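Local coordinates for DNA ligase D 3'-phosphoesterase domain-containing protein (Methanocella paludicola, PDB 5DMP) that probably trims damaged or ribonucleotide 3' ends of DNA during archaeal non-homologous end joining, acting as a phosphoesterase, at residues A[3-9]-A[19-23]; A[16-20]-A[31-37]; A[57-62]-A[74-79]; A[111-115]-A[152-156]. All blocks are in the same frame, centred on the assembly; numbering follows the deposited sequence.

Interaction 1 (A[3-9]-A[19-23]); sequences HPIYVIQ and DLRLE. With VN4 (oxido(dioxo)vanadium), chain J.
This is an antiparallel strand pairing close to the centre of the molecule, in the N-terminal beta hairpin, joining strand 5-12 to strand 16-24. The short axes approach to 4.8 Å with directions 166° apart. Y6–L22 and I8–L20 are non-hydrogen-bonded pairs; V7–R21 and Q9–D19 are hydrogen-bonded pairs, with V7 N to R21 O 3.1 Å, R21 N to V7 O 2.8 Å, Q9 N to D19 O 2.9 Å and D19 N to Q9 O 2.7 Å. At the open end E23 N meets I5 O at 2.8 Å, while extended E23 (chi1 and chi2 t) brings OE1 to I5 N (2.9 Å) and H3 ND1 (2.7 Å), so one carboxylate oxygen binds both a backbone NH and an imidazole. Alternation divides the faces. Y6, I8, L20 and L22 offer apolar groups to one side, where L20 CD1 lies 3.7 Å from both Y6 CE1 and I8 CG1. V7, Q9, D19 and R21 occupy the other, where Q9 OE1 takes R21 NE at 2.7 Å and R21 NH2 at 3.1 Å, hydrogen-bonding a guanidinium whose NH2 is 3.6 Å from VN4 O3. D19 and R21 belong to the vanadate pocket, and D19 OD2 is hydrogen-bonded to H11. Strand 72-84 flanks 5-12, strand 27-33 flanks 16-24, and L121 of strand 118-123 packs on L20 and L22.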
loop_
_atom_site.group_PDB
_atom_site.type_symbol
_atom_site.label_atom_id
_atom_site.label_comp_id
_atom_site.label_asym_id
_atom_site.label_seq_id
_atom_site.Cartn_x
_atom_site.Cartn_y
_atom_site.Cartn_z
ATOM N N HIS A 3 -7.189 3.733 13.493
ATOM C CA HIS A 3 -5.744 3.398 13.612
ATOM C C HIS A 3 -5.456 1.889 13.643
ATOM O O HIS A 3 -6.337 1.154 14.137
ATOM C CB HIS A 3 -5.079 4.223 14.743
ATOM C CG HIS A 3 -5.116 5.699 14.460
ATOM N ND1 HIS A 3 -4.162 6.336 13.687
ATOM C CD2 HIS A 3 -6.034 6.648 14.782
ATOM C CE1 HIS A 3 -4.477 7.613 13.557
ATOM N NE2 HIS A 3 -5.615 7.828 14.206
ATOM N N PRO A 4 -4.172 1.507 13.595
ATOM C CA PRO A 4 -3.220 1.966 12.624
ATOM C C PRO A 4 -3.707 2.054 11.206
ATOM O O PRO A 4 -4.358 1.164 10.719
ATOM C CB PRO A 4 -2.020 1.073 12.835
ATOM C CG PRO A 4 -2.654 -0.281 13.181
ATOM C CD PRO A 4 -4.013 0.038 13.804
ATOM N N ILE A 5 -3.452 3.191 10.604
ATOM C CA ILE A 5 -3.888 3.442 9.246
ATOM C C ILE A 5 -3.135 2.583 8.229
ATOM O O ILE A 5 -1.912 2.419 8.316
ATOM C CB ILE A 5 -3.640 4.936 8.925
ATOM C CG1 ILE A 5 -4.696 5.776 9.608
ATOM C CG2 ILE A 5 -3.697 5.296 7.418
ATOM C CD1 ILE A 5 -4.117 7.169 9.751
ATOM N N TYR A 6 -3.894 2.102 7.236
ATOM C CA TYR A 6 -3.377 1.556 5.935
ATOM C C TYR A 6 -4.010 2.475 4.884
ATOM O O TYR A 6 -5.231 2.847 4.974
ATOM C CB TYR A 6 -3.885 0.092 5.822
ATOM C CG TYR A 6 -4.313 -0.251 4.432
ATOM C CD1 TYR A 6 -3.332 -0.375 3.410
ATOM C CD2 TYR A 6 -5.657 -0.442 4.118
ATOM C CE1 TYR A 6 -3.700 -0.649 2.079
ATOM C CE2 TYR A 6 -6.061 -0.716 2.775
ATOM C CZ TYR A 6 -5.081 -0.833 1.772
ATOM O OH TYR A 6 -5.483 -1.125 0.472
ATOM N N VAL A 7 -3.214 2.899 3.909
ATOM C CA VAL A 7 -3.762 3.669 2.779
ATOM C C VAL A 7 -2.970 3.319 1.517
ATOM O O VAL A 7 -1.763 3.011 1.584
ATOM C CB VAL A 7 -3.658 5.206 3.091
ATOM C CG1 VAL A 7 -2.203 5.624 3.414
ATOM C CG2 VAL A 7 -4.300 6.054 1.949
ATOM N N ILE A 8 -3.637 3.372 0.370
ATOM C CA ILE A 8 -2.958 3.357 -0.901
ATOM C C ILE A 8 -3.444 4.590 -1.648
ATOM O O ILE A 8 -4.689 4.807 -1.821
ATOM C CB ILE A 8 -3.341 2.094 -1.753
ATOM C CG1 ILE A 8 -2.698 0.827 -1.071
ATOM C CG2 ILE A 8 -2.823 2.321 -3.203
ATOM C CD1 ILE A 8 -3.011 -0.563 -1.721
ATOM N N GLN A 9 -2.487 5.363 -2.135
ATOM C CA GLN A 9 -2.850 6.484 -3.017
ATOM C C GLN A 9 -2.445 6.097 -4.430
ATOM O O GLN A 9 -1.362 5.532 -4.639
ATOM C CB GLN A 9 -2.161 7.743 -2.564
ATOM C CG GLN A 9 -2.950 8.389 -1.389
ATOM C CD GLN A 9 -2.106 9.163 -0.421
ATOM O OE1 GLN A 9 -1.036 8.725 0.039
ATOM N NE2 GLN A 9 -2.632 10.340 -0.015
ATOM N N ASP A 19 1.047 4.309 -4.181
ATOM C CA ASP A 19 1.886 4.451 -2.988
ATOM C C ASP A 19 1.162 3.742 -1.897
ATOM O O ASP A 19 0.025 4.108 -1.523
ATOM C CB ASP A 19 2.032 5.920 -2.620
ATOM C CG ASP A 19 2.832 6.664 -3.666
ATOM O OD1 ASP A 19 3.989 6.229 -3.823
ATOM O OD2 ASP A 19 2.292 7.595 -4.310
ATOM N N LEU A 20 1.812 2.732 -1.333
ATOM C CA LEU A 20 1.250 2.030 -0.196
ATOM C C LEU A 20 1.830 2.601 1.117
ATOM O O LEU A 20 3.047 2.793 1.201
ATOM C CB LEU A 20 1.701 0.533 -0.237
ATOM C CG LEU A 20 1.476 -0.260 1.030
ATOM C CD1 LEU A 20 -0.068 -0.509 1.232
ATOM C CD2 LEU A 20 2.186 -1.611 0.824
ATOM N N ARG A 21 0.984 2.806 2.140
ATOM C CA ARG A 21 1.579 3.329 3.417
ATOM C C ARG A 21 0.957 2.652 4.595
ATOM O O ARG A 21 -0.247 2.301 4.621
ATOM C CB ARG A 21 1.330 4.896 3.527
ATOM C CG ARG A 21 1.399 5.622 2.227
ATOM C CD ARG A 21 1.298 7.200 2.518
ATOM N NE ARG A 21 1.208 7.885 1.253
ATOM C CZ ARG A 21 2.216 8.224 0.459
ATOM N NH1 ARG A 21 3.494 7.957 0.782
ATOM N NH2 ARG A 21 1.972 8.813 -0.658
ATOM N N LEU A 22 1.774 2.396 5.598
ATOM C CA LEU A 22 1.258 1.777 6.775
ATOM C C LEU A 22 1.747 2.604 7.993
ATOM O O LEU A 22 2.972 2.874 8.117
ATOM C CB LEU A 22 1.865 0.349 6.972
ATOM C CG LEU A 22 1.509 -0.657 5.849
ATOM C CD1 LEU A 22 2.361 -1.915 6.080
ATOM C CD2 LEU A 22 0.004 -0.975 5.921
ATOM N N GLU A 23 0.833 2.870 8.904
ATOM C CA GLU A 23 1.211 3.658 10.123
ATOM C C GLU A 23 2.028 2.839 11.091
ATOM O O GLU A 23 1.567 1.766 11.557
ATOM C CB GLU A 23 -0.046 4.096 10.780
ATOM C CG GLU A 23 0.251 4.917 12.061
ATOM C CD GLU A 23 -0.997 5.359 12.801
ATOM O OE1 GLU A 23 -2.151 5.202 12.315
ATOM O OE2 GLU A 23 -0.806 5.939 13.888
HETATM V V VN4 J . 3.903 11.376 -2.334
HETATM O O1 VN4 J . 4.535 12.876 -1.318
HETATM O O2 VN4 J . 2.176 11.845 -3.065
HETATM O O3 VN4 J . 4.922 9.782 -2.489
#

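Interaction 2 (A[16-20]-A[31-37]); sequences LHYDL and WAVPKGP. With VN4 (oxido(dioxo)vanadium), chain J.
A beta hairpin of strands 16-24 and 27-33 runs out here into a type I turn from V33 to G36. The strand axes come to 4.5 Å, with directions 143° apart. Y18–V33 and L20–W31 are hydrogen-bonded antiparallel pairs on either side of the non-hydrogen-bonded D19–A32 pair, whose CA atoms are 4.5 Å apart. Four backbone bonds satisfy the hydrogen-bonded pairs: Y18 N to V33 O 3.0 Å, V33 N to Y18 O 2.6 Å, L20 N to W31 O 2.8 Å and W31 N to L20 O 2.9 Å. V33 O serves twice, also accepting G36 N at 3.0 Å to close the turn. The outward-facing backbone of D19 bonds to Q9 and that of A32 to M48, so neighbouring strands complete the pairing. D19 OD2 is held by H11 ND1, on the face bearing the vanadate pocket; H17 stacks on H11, and its side chain is about 3 Å from a bound magnesium ion. A32, small, fits between these polar side chains and T50. Y18, L20, W31 and V33 fill the opposite face, with L20 CB 4.2 Å from V33 CG2. G36, at phi 78°, suits a position where a CB would clash with the tyrosine: its CA already sits 3.4 Å from Y18 CD1.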
loop_
_atom_site.group_PDB
_atom_site.type_symbol
_atom_site.label_atom_id
_atom_site.label_comp_id
_atom_site.label_asym_id
_atom_site.label_seq_id
_atom_site.Cartn_x
_atom_site.Cartn_y
_atom_site.Cartn_z
ATOM N N LEU A 16 2.327 6.455 -13.942
ATOM C CA LEU A 16 1.261 6.046 -13.037
ATOM C C LEU A 16 1.838 5.027 -12.017
ATOM O O LEU A 16 2.477 4.054 -12.421
ATOM C CB LEU A 16 0.124 5.451 -13.867
ATOM C CG LEU A 16 -1.234 5.190 -13.226
ATOM C CD1 LEU A 16 -2.277 4.848 -14.285
ATOM C CD2 LEU A 16 -1.113 4.065 -12.225
ATOM N N HIS A 17 1.670 5.256 -10.711
ATOM C CA HIS A 17 2.047 4.266 -9.740
ATOM C C HIS A 17 1.160 4.352 -8.485
ATOM O O HIS A 17 0.269 5.205 -8.393
ATOM C CB HIS A 17 3.535 4.408 -9.334
ATOM C CG HIS A 17 3.842 5.690 -8.595
ATOM N ND1 HIS A 17 3.974 6.891 -9.239
ATOM C CD2 HIS A 17 3.956 5.958 -7.275
ATOM C CE1 HIS A 17 4.228 7.849 -8.352
ATOM N NE2 HIS A 17 4.194 7.311 -7.147
ATOM N N TYR A 18 1.347 3.420 -7.567
ATOM C CA TYR A 18 0.513 3.399 -6.371
ATOM C C TYR A 18 1.489 3.636 -5.230
ATOM O O TYR A 18 2.679 3.299 -5.345
ATOM C CB TYR A 18 -0.275 2.097 -6.229
ATOM C CG TYR A 18 -1.321 1.952 -7.320
ATOM C CD1 TYR A 18 -0.941 1.677 -8.662
ATOM C CD2 TYR A 18 -2.685 2.030 -7.015
ATOM C CE1 TYR A 18 -1.920 1.553 -9.655
ATOM C CE2 TYR A 18 -3.684 1.903 -7.999
ATOM C CZ TYR A 18 -3.280 1.664 -9.317
ATOM O OH TYR A 18 -4.264 1.533 -10.302
ATOM N N ASP A 19 1.047 4.309 -4.181
ATOM C CA ASP A 19 1.886 4.451 -2.988
ATOM C C ASP A 19 1.162 3.742 -1.897
ATOM O O ASP A 19 0.025 4.108 -1.523
ATOM C CB ASP A 19 2.032 5.920 -2.620
ATOM C CG ASP A 19 2.832 6.664 -3.666
ATOM O OD1 ASP A 19 3.989 6.229 -3.823
ATOM O OD2 ASP A 19 2.292 7.595 -4.310
ATOM N N LEU A 20 1.812 2.732 -1.333
ATOM C CA LEU A 20 1.250 2.030 -0.196
ATOM C C LEU A 20 1.830 2.601 1.117
ATOM O O LEU A 20 3.047 2.793 1.201
ATOM C CB LEU A 20 1.701 0.533 -0.237
ATOM C CG LEU A 20 1.476 -0.260 1.030
ATOM C CD1 LEU A 20 -0.068 -0.509 1.232
ATOM C CD2 LEU A 20 2.186 -1.611 0.824
ATOM N N TRP A 31 5.845 2.994 0.480
ATOM C CA TRP A 31 6.509 2.324 -0.632
ATOM C C TRP A 31 5.812 2.734 -1.907
ATOM O O TRP A 31 4.556 2.853 -1.944
ATOM C CB TRP A 31 6.342 0.803 -0.503
ATOM C CG TRP A 31 7.062 0.095 0.629
ATOM C CD1 TRP A 31 8.271 -0.624 0.522
ATOM C CD2 TRP A 31 6.638 -0.050 1.994
ATOM N NE1 TRP A 31 8.586 -1.165 1.760
ATOM C CE2 TRP A 31 7.622 -0.833 2.674
ATOM C CE3 TRP A 31 5.517 0.405 2.738
ATOM C CZ2 TRP A 31 7.507 -1.179 4.052
ATOM C CZ3 TRP A 31 5.422 0.115 4.070
ATOM C CH2 TRP A 31 6.445 -0.657 4.752
ATOM N N ALA A 32 6.574 2.892 -2.990
ATOM C CA ALA A 32 5.948 3.102 -4.286
ATOM C C ALA A 32 5.776 1.742 -4.960
ATOM O O ALA A 32 6.744 0.978 -5.065
ATOM C CB ALA A 32 6.820 4.013 -5.159
ATOM N N VAL A 33 4.578 1.467 -5.453
ATOM C CA VAL A 33 4.275 0.165 -6.031
ATOM C C VAL A 33 3.825 0.405 -7.452
ATOM O O VAL A 33 2.643 0.704 -7.709
ATOM C CB VAL A 33 3.178 -0.584 -5.186
ATOM C CG1 VAL A 33 2.915 -1.985 -5.805
ATOM C CG2 VAL A 33 3.655 -0.690 -3.713
ATOM N N PRO A 34 4.761 0.306 -8.416
ATOM C CA PRO A 34 4.448 0.667 -9.816
ATOM C C PRO A 34 3.157 0.144 -10.374
ATOM O O PRO A 34 2.383 0.963 -10.921
ATOM C CB PRO A 34 5.667 0.145 -10.607
ATOM C CG PRO A 34 6.767 0.402 -9.631
ATOM C CD PRO A 34 6.216 0.134 -8.224
ATOM N N LYS A 35 2.835 -1.138 -10.194
ATOM C CA LYS A 35 1.618 -1.690 -10.854
ATOM C C LYS A 35 0.468 -1.864 -9.848
ATOM O O LYS A 35 -0.638 -2.365 -10.164
ATOM C CB LYS A 35 1.912 -3.080 -11.450
ATOM C CG LYS A 35 2.947 -3.097 -12.597
ATOM C CD LYS A 35 2.794 -4.360 -13.467
ATOM C CE LYS A 35 1.423 -4.363 -14.175
ATOM N NZ LYS A 35 0.720 -5.676 -14.454
ATOM N N GLY A 36 0.691 -1.400 -8.634
ATOM C CA GLY A 36 -0.413 -1.537 -7.639
ATOM C C GLY A 36 -0.556 -2.946 -7.057
ATOM O O GLY A 36 0.199 -3.895 -7.451
ATOM N N PRO A 37 -1.477 -3.125 -6.078
ATOM C CA PRO A 37 -1.617 -4.402 -5.411
ATOM C C PRO A 37 -2.227 -5.407 -6.387
ATOM O O PRO A 37 -2.900 -4.985 -7.360
ATOM C CB PRO A 37 -2.628 -4.125 -4.297
ATOM C CG PRO A 37 -3.392 -2.920 -4.757
ATOM C CD PRO A 37 -2.399 -2.080 -5.527
HETATM V V VN4 J . 3.903 11.376 -2.334
HETATM O O1 VN4 J . 4.535 12.876 -1.318
HETATM O O2 VN4 J . 2.176 11.845 -3.065
HETATM O O3 VN4 J . 4.922 9.782 -2.489
#

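Interaction 3 (A[57-62]-A[74-79]); sequences YATFEG and VMVWDI. With VN4 (oxido(dioxo)vanadium), chain J.
The vanadate pocket takes one wall from this contact, through Y57 and V74. Y57 (chi1 t) donates its OH to VN4 O2 at 2.7 Å, and V74 CG2 approaches the same oxygen to 3.9 Å, so a polar and an apolar group both meet that oxygen. Residues 57-58 are 3-10 in conformation, with F60 N bonded to Y57 O at 2.9 Å; the chain then extends alongside strand 72-84. G62 and V74 form an antiparallel hydrogen-bonded pair, G62 N to V74 O and V74 N to G62 O both 2.9 Å, while E61 CA lies 3.3 Å from V74 O. Glycine suits position 62, where phi is 161° and a CB would be crowded by F60. Beyond this pair the side chain of E61 (chi1 and chi2 t) continues the pairing: OE1 accepts V76 N at 2.9 Å and also S155 OG, while OE2 forms a salt bridge with R160. Farther along the strand, W77 and D78 both face I8 in a classic beta bulge. F60 CE2 packs 3.8 Å from V74 CB, V76 CG2 reaches F60 O at 3.2 Å and A58 O at 3.5 Å, and I79 CD1 meets A58 CB at 4.2 Å and T59 CG2 at 3.9 Å. The aliphatic V74, V76 and I79 pack against the loop, where Q9 NE2 bonds to the carbonyls of Y57 and F60.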
loop_
_atom_site.group_PDB
_atom_site.type_symbol
_atom_site.label_atom_id
_atom_site.label_comp_id
_atom_site.label_asym_id
_atom_site.label_seq_id
_atom_site.Cartn_x
_atom_site.Cartn_y
_atom_site.Cartn_z
ATOM N N TYR A 57 -1.409 12.949 5.947
ATOM C CA TYR A 57 -1.361 12.734 4.490
ATOM C C TYR A 57 -2.225 11.580 3.977
ATOM O O TYR A 57 -2.556 11.519 2.774
ATOM C CB TYR A 57 0.110 12.476 4.091
ATOM C CG TYR A 57 0.393 12.761 2.664
ATOM C CD1 TYR A 57 0.561 14.071 2.232
ATOM C CD2 TYR A 57 0.473 11.733 1.706
ATOM C CE1 TYR A 57 0.866 14.358 0.884
ATOM C CE2 TYR A 57 0.705 12.016 0.354
ATOM C CZ TYR A 57 0.933 13.345 -0.033
ATOM O OH TYR A 57 1.227 13.671 -1.316
ATOM N N ALA A 58 -2.636 10.682 4.865
ATOM C CA ALA A 58 -3.471 9.526 4.399
ATOM C C ALA A 58 -4.759 9.922 3.646
ATOM O O ALA A 58 -5.261 9.185 2.779
ATOM C CB ALA A 58 -3.827 8.650 5.583
ATOM N N THR A 59 -5.333 11.089 3.959
ATOM C CA THR A 59 -6.565 11.504 3.230
ATOM C C THR A 59 -6.271 12.633 2.236
ATOM O O THR A 59 -7.211 13.268 1.747
ATOM C CB THR A 59 -7.694 11.918 4.221
ATOM O OG1 THR A 59 -7.171 12.962 5.042
ATOM C CG2 THR A 59 -8.015 10.763 5.160
ATOM N N PHE A 60 -4.996 12.874 1.887
ATOM C CA PHE A 60 -4.704 13.878 0.876
ATOM C C PHE A 60 -5.141 13.372 -0.501
ATOM O O PHE A 60 -4.675 12.290 -0.936
ATOM C CB PHE A 60 -3.186 14.226 0.802
ATOM C CG PHE A 60 -2.880 15.145 -0.322
ATOM C CD1 PHE A 60 -3.504 16.415 -0.380
ATOM C CD2 PHE A 60 -2.177 14.708 -1.437
ATOM C CE1 PHE A 60 -3.269 17.280 -1.445
ATOM C CE2 PHE A 60 -1.953 15.570 -2.492
ATOM C CZ PHE A 60 -2.502 16.849 -2.508
ATOM N N GLU A 61 -6.024 14.127 -1.182
ATOM C CA GLU A 61 -6.437 13.786 -2.547
ATOM C C GLU A 61 -6.464 15.109 -3.282
ATOM O O GLU A 61 -7.146 16.008 -2.789
ATOM C CB GLU A 61 -7.865 13.188 -2.489
ATOM C CG GLU A 61 -8.440 12.937 -3.867
ATOM C CD GLU A 61 -9.582 11.933 -3.800
ATOM O OE1 GLU A 61 -9.306 10.738 -3.554
ATOM O OE2 GLU A 61 -10.769 12.350 -4.025
ATOM N N GLY A 62 -5.719 15.277 -4.371
ATOM C CA GLY A 62 -5.641 16.629 -5.019
ATOM C C GLY A 62 -4.407 16.666 -5.911
ATOM O O GLY A 62 -3.944 15.630 -6.370
ATOM N N VAL A 74 -3.047 12.981 -7.103
ATOM C CA VAL A 74 -3.040 11.988 -6.050
ATOM C C VAL A 74 -4.477 11.666 -5.700
ATOM O O VAL A 74 -5.269 12.576 -5.378
ATOM C CB VAL A 74 -2.356 12.530 -4.789
ATOM C CG1 VAL A 74 -2.382 11.504 -3.647
ATOM C CG2 VAL A 74 -0.918 12.964 -5.149
ATOM N N MET A 75 -4.801 10.384 -5.774
ATOM C CA MET A 75 -6.116 9.884 -5.428
ATOM C C MET A 75 -6.002 8.992 -4.214
ATOM O O MET A 75 -5.081 8.169 -4.153
ATOM C CB MET A 75 -6.639 9.020 -6.597
ATOM C CG MET A 75 -7.832 8.150 -6.176
ATOM S SD MET A 75 -8.312 6.934 -7.435
ATOM C CE MET A 75 -8.777 8.021 -8.806
ATOM N N VAL A 76 -6.933 9.077 -3.271
ATOM C CA VAL A 76 -6.930 8.137 -2.157
ATOM C C VAL A 76 -7.682 6.946 -2.694
ATOM O O VAL A 76 -8.910 6.951 -2.835
ATOM C CB VAL A 76 -7.579 8.705 -0.856
ATOM C CG1 VAL A 76 -7.598 7.601 0.207
ATOM C CG2 VAL A 76 -6.687 9.879 -0.374
ATOM N N TRP A 77 -6.910 5.930 -3.055
ATOM C CA TRP A 77 -7.410 4.797 -3.794
ATOM C C TRP A 77 -8.001 3.716 -2.874
ATOM O O TRP A 77 -8.965 3.052 -3.247
ATOM C CB TRP A 77 -6.284 4.288 -4.774
ATOM C CG TRP A 77 -6.722 3.122 -5.663
ATOM C CD1 TRP A 77 -7.244 3.196 -6.953
ATOM C CD2 TRP A 77 -6.642 1.699 -5.334
ATOM N NE1 TRP A 77 -7.461 1.876 -7.438
ATOM C CE2 TRP A 77 -7.147 0.973 -6.453
ATOM C CE3 TRP A 77 -6.222 0.990 -4.193
ATOM C CZ2 TRP A 77 -7.209 -0.447 -6.461
ATOM C CZ3 TRP A 77 -6.271 -0.429 -4.186
ATOM C CH2 TRP A 77 -6.791 -1.121 -5.344
ATOM N N ASP A 78 -7.435 3.493 -1.661
ATOM C CA ASP A 78 -8.064 2.629 -0.697
ATOM C C ASP A 78 -7.590 3.110 0.663
ATOM O O ASP A 78 -6.529 3.744 0.757
ATOM C CB ASP A 78 -7.608 1.147 -0.845
ATOM C CG ASP A 78 -8.497 0.192 -0.080
ATOM O OD1 ASP A 78 -9.627 0.585 0.333
ATOM O OD2 ASP A 78 -8.139 -1.021 0.168
ATOM N N ILE A 79 -8.387 2.905 1.691
ATOM C CA ILE A 79 -7.983 3.364 3.029
ATOM C C ILE A 79 -8.699 2.464 4.062
ATOM O O ILE A 79 -9.761 1.845 3.811
ATOM C CB ILE A 79 -8.321 4.875 3.231
ATOM C CG1 ILE A 79 -7.551 5.441 4.447
ATOM C CG2 ILE A 79 -9.870 5.021 3.379
ATOM C CD1 ILE A 79 -7.511 6.977 4.465
HETATM V V VN4 J . 3.903 11.376 -2.334
HETATM O O1 VN4 J . 4.535 12.876 -1.318
HETATM O O2 VN4 J . 2.176 11.845 -3.065
HETATM O O3 VN4 J . 4.922 9.782 -2.489
#

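Interaction 4 (A[111-115]-A[152-156]); sequences EGKKL and APDSV. With EDO (1,2-ethanediol), chain C; EDO (1,2-ethanediol), chain B.
Residues 152-156, leaving helix 148-151, curve past the loop 111-115, and the meeting rests mainly on one long lysine, K114. A152 is the first residue out of helical geometry; its O accepts K114 NZ at 2.8 Å, and its small CB lies 3.8 Å from K114 CD, so the lysine stem slides along it. P153 turns its ring away, and its phi/psi of -89°/-9° helps bend the chain so that the carbonyls of A152 and D154 converge. D154 points its CB away but presents its O to K114 NZ at 2.6 Å, the shorter of the two bonds. S155 faces away too; its OG is bonded to E61 OE1, and its O accepts O2 of a 1,2-ethanediol (chain C) at 3.0 Å. V156 turns back toward the loop, with CG2 3.5 Å from K113 CG, while the ammonium end of K113 leads away. Across the gap the CA atoms of K113 and V156 are 7.4 Å apart, as are those of K114 and A152: side chains, not paired backbones, bridge it. K114 is almost fully extended (chi1 m, chi2 to chi4 t), which suits its reach; NZ also bonds W77 O, and the lysine makes a cation-pi contact with the W77 ring. The arrangement is a surface loop-to-loop contact in which a lysine ammonium gathers backbone carbonyls, joining the turn between strands 105-111 and 118-123 to the loop before helix 162-167.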
loop_
_atom_site.group_PDB
_atom_site.type_symbol
_atom_site.label_atom_id
_atom_site.label_comp_id
_atom_site.label_asym_id
_atom_site.label_seq_id
_atom_site.Cartn_x
_atom_site.Cartn_y
_atom_site.Cartn_z
ATOM N N GLU A 111 -7.439 -4.095 6.261
ATOM C CA GLU A 111 -8.889 -3.874 6.372
ATOM C C GLU A 111 -9.248 -2.609 5.598
ATOM O O GLU A 111 -9.458 -1.498 6.154
ATOM C CB GLU A 111 -9.242 -3.691 7.855
ATOM C CG GLU A 111 -8.834 -4.922 8.680
ATOM C CD GLU A 111 -8.711 -4.659 10.180
ATOM O OE1 GLU A 111 -8.042 -3.665 10.621
ATOM O OE2 GLU A 111 -9.256 -5.480 10.945
ATOM N N GLY A 112 -9.306 -2.756 4.299
ATOM C CA GLY A 112 -9.630 -1.658 3.430
ATOM C C GLY A 112 -11.043 -1.802 2.835
ATOM O O GLY A 112 -11.819 -2.745 3.200
ATOM N N LYS A 113 -11.363 -0.939 1.880
ATOM C CA LYS A 113 -12.581 -1.072 1.098
ATOM C C LYS A 113 -12.295 -1.877 -0.158
ATOM O O LYS A 113 -13.203 -2.559 -0.666
ATOM C CB LYS A 113 -13.166 0.290 0.704
ATOM C CG LYS A 113 -13.365 1.228 1.899
ATOM C CD LYS A 113 -14.537 0.818 2.789
ATOM C CE LYS A 113 -15.720 1.767 2.599
ATOM N NZ LYS A 113 -16.967 1.054 2.978
ATOM N N LYS A 114 -11.068 -1.820 -0.669
ATOM C CA LYS A 114 -10.755 -2.558 -1.884
ATOM C C LYS A 114 -9.940 -3.816 -1.592
ATOM O O LYS A 114 -10.158 -4.887 -2.218
ATOM C CB LYS A 114 -10.075 -1.712 -2.951
ATOM C CG LYS A 114 -10.972 -0.507 -3.426
ATOM C CD LYS A 114 -10.229 0.316 -4.450
ATOM C CE LYS A 114 -11.054 1.575 -4.858
ATOM N NZ LYS A 114 -10.213 2.469 -5.704
ATOM N N LEU A 115 -8.970 -3.683 -0.700
ATOM C CA LEU A 115 -8.139 -4.810 -0.246
ATOM C C LEU A 115 -8.563 -5.229 1.128
ATOM O O LEU A 115 -8.691 -4.393 2.047
ATOM C CB LEU A 115 -6.650 -4.388 -0.217
ATOM C CG LEU A 115 -5.905 -3.917 -1.451
ATOM C CD1 LEU A 115 -4.418 -3.943 -1.116
ATOM C CD2 LEU A 115 -6.238 -4.898 -2.619
ATOM N N ALA A 152 -11.784 -1.404 -9.900
ATOM C CA ALA A 152 -12.093 -0.375 -8.869
ATOM C C ALA A 152 -11.096 0.733 -8.938
ATOM O O ALA A 152 -10.214 0.850 -8.047
ATOM C CB ALA A 152 -12.155 -1.004 -7.478
ATOM N N PRO A 153 -11.220 1.578 -9.987
ATOM C CA PRO A 153 -10.180 2.516 -10.287
ATOM C C PRO A 153 -10.311 3.839 -9.569
ATOM O O PRO A 153 -9.393 4.630 -9.633
ATOM C CB PRO A 153 -10.301 2.706 -11.832
ATOM C CG PRO A 153 -11.756 2.388 -12.131
ATOM C CD PRO A 153 -12.242 1.463 -11.075
ATOM N N ASP A 154 -11.442 4.087 -8.885
ATOM C CA ASP A 154 -11.766 5.458 -8.468
ATOM C C ASP A 154 -11.565 5.723 -6.964
ATOM O O ASP A 154 -11.337 4.793 -6.187
ATOM C CB ASP A 154 -13.177 5.919 -8.960
ATOM C CG ASP A 154 -13.299 5.798 -10.478
ATOM O OD1 ASP A 154 -12.265 6.040 -11.171
ATOM O OD2 ASP A 154 -14.391 5.360 -10.952
ATOM N N SER A 155 -11.676 6.993 -6.597
ATOM C CA SER A 155 -11.391 7.400 -5.185
ATOM C C SER A 155 -12.334 6.733 -4.213
ATOM O O SER A 155 -13.567 6.780 -4.363
ATOM C CB SER A 155 -11.442 8.939 -5.033
ATOM O OG SER A 155 -11.492 9.287 -3.686
ATOM N N VAL A 156 -11.742 6.149 -3.178
ATOM C CA VAL A 156 -12.504 5.573 -2.059
ATOM C C VAL A 156 -13.103 6.717 -1.232
ATOM O O VAL A 156 -14.116 6.526 -0.547
ATOM C CB VAL A 156 -11.569 4.611 -1.250
ATOM C CG1 VAL A 156 -10.604 5.339 -0.339
ATOM C CG2 VAL A 156 -12.346 3.595 -0.504
HETATM C C1 EDO C . -14.239 2.942 -5.144
HETATM O O1 EDO C . -14.599 2.721 -3.762
HETATM C C2 EDO C . -15.051 4.116 -5.667
HETATM O O2 EDO C . -15.689 4.692 -4.527
HETATM C C1 EDO B . -9.762 7.826 -15.118
HETATM O O1 EDO B . -9.572 9.278 -15.165
HETATM C C2 EDO B . -8.910 7.134 -14.055
HETATM O O2 EDO B . -9.440 7.261 -12.707
#

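How the interactions relate
From the N terminus, interaction 1 closes the first hairpin, and interaction 2 begins on the strand where it ends, sharing D19 and L20, so strands 5-12, 16-24 and 27-33 follow in sheet order. Interaction 3 opens later and closes a separate loop, yet its strand 72-84 lies on the other side of 5-12: I8 O meets W77 N at 2.8 Å. Interactions 1, 2 and 3 all reach the vanadate. Interaction 4 closes the longest loop, after the other three, without crossing or enclosing any of them. It connects to interaction 3 through E61 with S155 and D78 with K113, while L115 packs against Y6, I8 and P37, linking the peripheral loops to the sheet.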